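3,4-dihydroxy-2-butanone 4-phosphate synthase (Acinetobacter baumannii, PDB 6MNZ) probably catalyses the conversion of D-ribulose 5-phosphate to formate and 3,4-dihydroxy-2-butanone 4-phosphate, a step of riboflavin biosynthesis. Local coordinates at residues 331-334 with 335-339. Residues are numbered along the deposited sequence; the frame is centred on the assembly and turned at random.
Sequences AQIL and RDLGV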
ATOM      1  N   ALA A 331     -24.019  -5.691  -7.338  1.00 37.21           N
ATOM      2  CA  ALA A 331     -25.245  -5.953  -8.080  1.00 36.49           C
ATOM      3  C   ALA A 331     -24.980  -6.804  -9.316  1.00 35.68           C
ATOM      4  O   ALA A 331     -25.757  -7.716  -9.621  1.00 37.45           O
ATOM      5  CB  ALA A 331     -25.913  -4.636  -8.476  1.00 37.21           C
ATOM      6  N   GLN A 332     -23.853  -6.574  -9.993  1.00 37.56           N
ATOM      7  CA  GLN A 332     -23.503  -7.400 -11.141  1.00 27.37           C
ATOM      8  C   GLN A 332     -23.150  -8.821 -10.722  1.00 37.19           C
ATOM      9  O   GLN A 332     -23.485  -9.774 -11.433  1.00 47.28           O
ATOM     10  CB  GLN A 332     -22.339  -6.770 -11.904  1.00 34.94           C
ATOM     11  CG  GLN A 332     -22.664  -5.418 -12.518  1.00 27.70           C
ATOM     12  CD  GLN A 332     -21.474  -4.792 -13.225  1.00 31.62           C
ATOM     13  OE1 GLN A 332     -20.651  -5.492 -13.818  1.00 39.98           O
ATOM     14  NE2 GLN A 332     -21.355  -3.472 -13.130  1.00 36.29           N
ATOM     15  N   ILE A 333     -22.605  -8.990  -9.516  1.00 43.63           N
ATOM     16  CA  ILE A 333     -22.390 -10.329  -8.977  1.00 40.19           C
ATOM     17  C   ILE A 333     -23.726 -11.030  -8.766  1.00 48.83           C
ATOM     18  O   ILE A 333     -23.884 -12.215  -9.084  1.00 39.14           O
ATOM     19  CB  ILE A 333     -21.576 -10.255  -7.672  1.00 41.81           C
ATOM     20  CG1 ILE A 333     -20.125  -9.876  -7.983  1.00 66.71           C
ATOM     21  CG2 ILE A 333     -21.648 -11.577  -6.921  1.00 50.82           C
ATOM     22  CD1 ILE A 333     -19.260  -9.657  -6.756  1.00 58.59           C
ATOM     23  N   LEU A 334     -24.674 -10.339  -8.132  1.00 50.37           N
ATOM     24  CA  LEU A 334     -25.932 -10.977  -7.766  1.00 41.24           C
ATOM     25  C   LEU A 334     -26.772 -11.309  -8.992  1.00 47.33           C
ATOM     26  O   LEU A 334     -27.411 -12.367  -9.034  1.00 45.60           O
ATOM     27  CB  LEU A 334     -26.711 -10.074  -6.812  1.00 33.11           C
ATOM     28  CG  LEU A 334     -26.034  -9.840  -5.460  1.00 41.26           C
ATOM     29  CD1 LEU A 334     -26.647  -8.643  -4.746  1.00 46.60           C
ATOM     30  CD2 LEU A 334     -26.118 -11.086  -4.591  1.00 39.46           C
ATOM     31  N   ARG A 335     -26.717 -10.473 -10.032  1.00 46.72           N
ATOM     32  CA  ARG A 335     -27.341 -10.842 -11.297  1.00 47.09           C
ATOM     33  C   ARG A 335     -26.640 -12.035 -11.932  1.00 41.75           C
ATOM     34  O   ARG A 335     -27.296 -12.927 -12.482  1.00 56.57           O
ATOM     35  CB  ARG A 335     -27.337  -9.657 -12.258  1.00 51.34           C
ATOM     36  CG  ARG A 335     -27.927  -9.986 -13.623  1.00 54.29           C
ATOM     37  CD  ARG A 335     -28.269  -8.726 -14.401  1.00 69.05           C
ATOM     38  NE  ARG A 335     -27.069  -8.020 -14.840  1.00 66.73           N
ATOM     39  CZ  ARG A 335     -26.823  -6.730 -14.625  1.00 54.93           C
ATOM     40  NH1 ARG A 335     -27.698  -5.964 -13.986  1.00 67.74           N
ATOM     41  NH2 ARG A 335     -25.696  -6.196 -15.071  1.00 51.67           N
ATOM     42  N   ASP A 336     -25.304 -12.026 -11.941  1.00 42.11           N
ATOM     43  CA  ASP A 336     -24.566 -13.146 -12.511  1.00 47.26           C
ATOM     44  C   ASP A 336     -24.894 -14.447 -11.793  1.00 50.22           C
ATOM     45  O   ASP A 336     -24.938 -15.509 -12.423  1.00 55.86           O
ATOM     46  CB  ASP A 336     -23.063 -12.872 -12.451  1.00 33.53           C
ATOM     47  CG  ASP A 336     -22.237 -14.048 -12.933  1.00 34.34           C
ATOM     48  OD1 ASP A 336     -22.121 -14.230 -14.163  1.00 41.70           O
ATOM     49  OD2 ASP A 336     -21.677 -14.773 -12.083  1.00 36.34           O
ATOM     50  N   LEU A 337     -25.175 -14.378 -10.493  1.00 53.63           N
ATOM     51  CA  LEU A 337     -25.625 -15.542  -9.745  1.00 47.36           C
ATOM     52  C   LEU A 337     -27.094 -15.870  -9.978  1.00 50.23           C
ATOM     53  O   LEU A 337     -27.544 -16.941  -9.555  1.00 54.30           O
ATOM     54  CB  LEU A 337     -25.381 -15.322  -8.249  1.00 47.27           C
ATOM     55  CG  LEU A 337     -23.913 -15.171  -7.844  1.00 57.95           C
ATOM     56  CD1 LEU A 337     -23.789 -14.623  -6.430  1.00 55.84           C
ATOM     57  CD2 LEU A 337     -23.182 -16.500  -7.970  1.00 47.08           C
ATOM     58  N   GLY A 338     -27.827 -15.023 -10.695  1.00 43.42           N
ATOM     59  CA  GLY A 338     -29.223 -15.285 -10.971  1.00 53.61           C
ATOM     60  C   GLY A 338     -30.177 -14.821  -9.897  1.00 46.43           C
ATOM     61  O   GLY A 338     -31.259 -15.403  -9.750  1.00 43.05           O
ATOM     62  N   VAL A 339     -29.803 -13.810  -9.126  1.00 47.14           N
ATOM     63  CA  VAL A 339     -30.674 -13.260  -8.096  1.00 33.75           C
ATOM     64  C   VAL A 339     -31.673 -12.306  -8.737  1.00 49.48           C
ATOM     65  O   VAL A 339     -31.327 -11.524  -9.630  1.00 54.68           O
ATOM     66  CB  VAL A 339     -29.841 -12.555  -7.011  1.00 40.43           C
ATOM     67  CG1 VAL A 339     -30.744 -11.995  -5.924  1.00 53.60           C
ATOM     68  CG2 VAL A 339     -28.823 -13.520  -6.424  1.00 38.89           C
TER
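L337 packs back along the last turn of helix 320-336 against I333, four residues earlier. Its CB lies 3.5 Å from I333 O. L337 N donates to that same I333 O at 2.9 Å. CG, set beside the backbone N rather than the carbonyl carbon (chi1 -63°), stays close to this oxygen, and L337 CD1 reaches the I333 side chain, 3.8 Å from CG2. The two branched side chains lie side by side and point the same way, presenting two neighbouring aliphatic groups to the sheet, where both touch Y226 and A237. Towards its tip the L337 side chain also rests on Y224 and V239, with V289 touching it from a loop.

Beyond L337 the chain turns in a Schellman motif. G338 adopts positive phi (86°), and its N donates to R335 O at 2.8 Å. V339 N reaches back to L334 O at 2.8 Å. This second bond is close to straight, N-H...O 161°. The accompanying apolar contact, usual for this motif, joins L334 and V339 across the bend, CB to CB at 4.0 Å. On another flank R335 bends at chi3 and brings NH2 to 4.0 Å from Q332 CG; the Q332 amide itself is held through OE1 by the backbone N of T205.

D336 OD2 ties the helix end to the sheet through a salt bridge to R208 and a hydrogen bond to Y226. I333 and L337 pack on strands 220-228 and 235-239, while I333 and L334 meet V291 of strand 290-292; A331 and R335 border F357, and after the turn the chain leads to strand 342-344 of the same mixed sheet.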